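Local structure of rhodopsin (6KFQ) at residues W182-G185 against A191-L194. The protein binds retinal as its chromophore in a bundle of transmembrane helices and probably works as a light-driven proton pump of a heat-loving bacterium. Residues are numbered along the deposited sequence; the frame is centred on the assembly and turned at random.
Sequences WLIG and AVSL. With RET (retinal), chain R.
I184 and V192 meet where helix 158-184 of the seven-helix microbial rhodopsin fold runs out and the chain turns back toward helix 194-218. Their aliphatic branches pass at a slant, V192 CG2 lying 3.9 Å from I184 CG1 while V192 CG1 reaches the end of the isoleucine at CD1, 4.1 Å away. In I184 the chi1 of 65° sets CG1 between the backbone N and the carbonyl carbon, and an extended chi2 carries CD1 on to the valine methyls. Branched residues suit both places, since each offers methyl or methylene groups close to the main chain. A191 adds a smaller apolar surface, its CB 4.3 Å from I184 CB, where the two backbones run close at this partly exposed end of the bundle.

The polar half of the join is I184 O, which the ending helix leaves for the loop. V192 N bonds to I184 O at 3.0 Å in a nearly straight bond (N-H...O 165°), the donor tilted 31° from the carbonyl plane; A191 N is nearer but badly angled, a weak second bond. G185 breaks from helical geometry here, and V192 CG2 packs against its CA. A backbone bond between L183 and F189 ties the same loop to the helix, and S193, the N-cap residue of helix 194-218, caps it through OG to V196 N.

Two residues before I184, W182 belongs to the retinal pocket. Its flat indole, stacked with F131 and weakly hydrogen-bonded through NE1 to Y72 OH, presents a broad apolar face to the ionone ring: RET C2 sits over that face, offset toward the rim, 3.6 Å from W182 CD1.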
ATOM      1  N   TRP A 182      -5.521 -11.658   6.024  1.00 23.48           N
ATOM      2  CA  TRP A 182      -5.797 -11.415   7.436  1.00 25.90           C
ATOM      3  C   TRP A 182      -6.773 -12.450   7.977  1.00 26.45           C
ATOM      4  O   TRP A 182      -6.559 -13.031   9.047  1.00 29.86           O
ATOM      5  CB  TRP A 182      -6.364 -10.000   7.591  1.00 26.82           C
ATOM      6  CG  TRP A 182      -6.368  -9.412   8.970  1.00 28.46           C
ATOM      7  CD1 TRP A 182      -5.452  -8.543   9.486  1.00 30.02           C
ATOM      8  CD2 TRP A 182      -7.373  -9.587   9.983  1.00 30.20           C
ATOM      9  NE1 TRP A 182      -5.813  -8.178  10.763  1.00 33.48           N
ATOM     10  CE2 TRP A 182      -6.985  -8.806  11.094  1.00 30.40           C
ATOM     11  CE3 TRP A 182      -8.548 -10.341  10.064  1.00 29.11           C
ATOM     12  CZ2 TRP A 182      -7.738  -8.751  12.277  1.00 34.11           C
ATOM     13  CZ3 TRP A 182      -9.308 -10.280  11.247  1.00 33.80           C
ATOM     14  CH2 TRP A 182      -8.892  -9.492  12.334  1.00 33.73           C
ATOM     15  N   LEU A 183      -7.838 -12.722   7.222  1.00 26.97           N
ATOM     16  CA  LEU A 183      -8.885 -13.608   7.721  1.00 31.72           C
ATOM     17  C   LEU A 183      -8.434 -15.060   7.787  1.00 30.90           C
ATOM     18  O   LEU A 183      -8.877 -15.799   8.675  1.00 31.95           O
ATOM     19  CB  LEU A 183     -10.137 -13.498   6.854  1.00 31.96           C
ATOM     20  CG  LEU A 183     -11.050 -12.301   7.104  1.00 30.64           C
ATOM     21  CD1 LEU A 183     -12.157 -12.306   6.068  1.00 32.02           C
ATOM     22  CD2 LEU A 183     -11.656 -12.335   8.512  1.00 30.30           C
ATOM     23  N   ILE A 184      -7.579 -15.505   6.862  1.00 28.20           N
ATOM     24  CA  ILE A 184      -7.125 -16.889   6.936  1.00 30.40           C
ATOM     25  C   ILE A 184      -5.918 -17.044   7.850  1.00 29.74           C
ATOM     26  O   ILE A 184      -5.649 -18.160   8.319  1.00 34.56           O
ATOM     27  CB  ILE A 184      -6.818 -17.470   5.544  1.00 31.39           C
ATOM     28  CG1 ILE A 184      -5.644 -16.741   4.891  1.00 27.76           C
ATOM     29  CG2 ILE A 184      -8.064 -17.398   4.660  1.00 31.48           C
ATOM     30  CD1 ILE A 184      -5.282 -17.304   3.537  1.00 31.36           C
ATOM     31  N   GLY A 185      -5.210 -15.957   8.146  1.00 31.10           N
ATOM     32  CA  GLY A 185      -4.006 -16.019   8.947  1.00 30.17           C
ATOM     33  C   GLY A 185      -4.308 -16.031  10.432  1.00 33.30           C
ATOM     34  O   GLY A 185      -5.437 -16.267  10.872  1.00 37.55           O
ATOM     35  N   ALA A 191      -6.594 -20.477   9.495  1.00 38.60           N
ATOM     36  CA  ALA A 191      -6.677 -21.573   8.535  1.00 39.23           C
ATOM     37  C   ALA A 191      -5.314 -21.890   7.939  1.00 38.22           C
ATOM     38  O   ALA A 191      -5.069 -23.029   7.519  1.00 38.29           O
ATOM     39  CB  ALA A 191      -7.669 -21.233   7.423  1.00 43.45           C
ATOM     40  N   VAL A 192      -4.421 -20.906   7.891  1.00 35.07           N
ATOM     41  CA  VAL A 192      -3.046 -21.138   7.470  1.00 34.84           C
ATOM     42  C   VAL A 192      -2.118 -20.739   8.612  1.00 38.06           C
ATOM     43  O   VAL A 192      -2.502 -20.028   9.546  1.00 39.35           O
ATOM     44  CB  VAL A 192      -2.681 -20.374   6.180  1.00 33.02           C
ATOM     45  CG1 VAL A 192      -3.621 -20.767   5.048  1.00 35.35           C
ATOM     46  CG2 VAL A 192      -2.713 -18.875   6.410  1.00 29.92           C
ATOM     47  N   SER A 193      -0.881 -21.214   8.525  1.00 32.55           N
ATOM     48  CA  SER A 193       0.117 -20.930   9.542  1.00 32.65           C
ATOM     49  C   SER A 193       0.599 -19.488   9.433  1.00 31.33           C
ATOM     50  O   SER A 193       0.420 -18.817   8.412  1.00 31.22           O
ATOM     51  CB  SER A 193       1.310 -21.877   9.398  1.00 33.45           C
ATOM     52  OG  SER A 193       2.001 -21.596   8.194  1.00 34.33           O
ATOM     53  N   LEU A 194       1.225 -19.012  10.512  1.00 33.69           N
ATOM     54  CA  LEU A 194       1.843 -17.687  10.484  1.00 34.55           C
ATOM     55  C   LEU A 194       2.887 -17.586   9.374  1.00 30.98           C
ATOM     56  O   LEU A 194       3.033 -16.537   8.737  1.00 29.13           O
ATOM     57  CB  LEU A 194       2.472 -17.383  11.845  1.00 39.41           C
ATOM     58  CG  LEU A 194       3.299 -16.100  11.942  1.00 43.75           C
ATOM     59  CD1 LEU A 194       2.433 -14.874  11.681  1.00 45.01           C
ATOM     60  CD2 LEU A 194       3.994 -16.000  13.289  1.00 47.51           C
TER
HETATM   61  C1  RET R 317      -6.675  -5.147   6.995  1.00 23.15           C
HETATM   62  C2  RET R 317      -7.496  -5.888   8.059  1.00 24.51           C
HETATM   63  C3  RET R 317      -8.860  -5.295   8.341  1.00 25.96           C
HETATM   64  C4  RET R 317      -9.684  -5.180   7.074  1.00 25.04           C
HETATM   65  C5  RET R 317      -8.903  -4.689   5.875  1.00 26.76           C
HETATM   66  C6  RET R 317      -7.561  -4.587   5.864  1.00 23.58           C
HETATM   67  C7  RET R 317      -6.888  -4.109   4.664  1.00 24.66           C
HETATM   68  C8  RET R 317      -5.582  -3.798   4.445  1.00 24.79           C
HETATM   69  C9  RET R 317      -4.940  -3.334   3.236  1.00 21.35           C
HETATM   70  C10 RET R 317      -3.596  -3.275   3.203  1.00 19.98           C
HETATM   71  C11 RET R 317      -2.761  -2.845   2.119  1.00 20.84           C
HETATM   72  C12 RET R 317      -1.439  -2.812   2.256  1.00 21.47           C
HETATM   73  C13 RET R 317      -0.470  -2.388   1.272  1.00 20.90           C
HETATM   74  C14 RET R 317       0.832  -2.311   1.636  1.00 20.73           C
HETATM   75  C15 RET R 317       1.944  -1.883   0.836  1.00 21.73           C
HETATM   76  C16 RET R 317      -5.919  -4.015   7.704  1.00 19.94           C
HETATM   77  C17 RET R 317      -5.656  -6.183   6.482  1.00 21.62           C
HETATM   78  C18 RET R 317      -9.797  -4.159   4.787  1.00 25.32           C
HETATM   79  C19 RET R 317      -5.799  -2.963   2.061  1.00 19.24           C
HETATM   80  C20 RET R 317      -0.967  -2.018  -0.097  1.00 17.52           C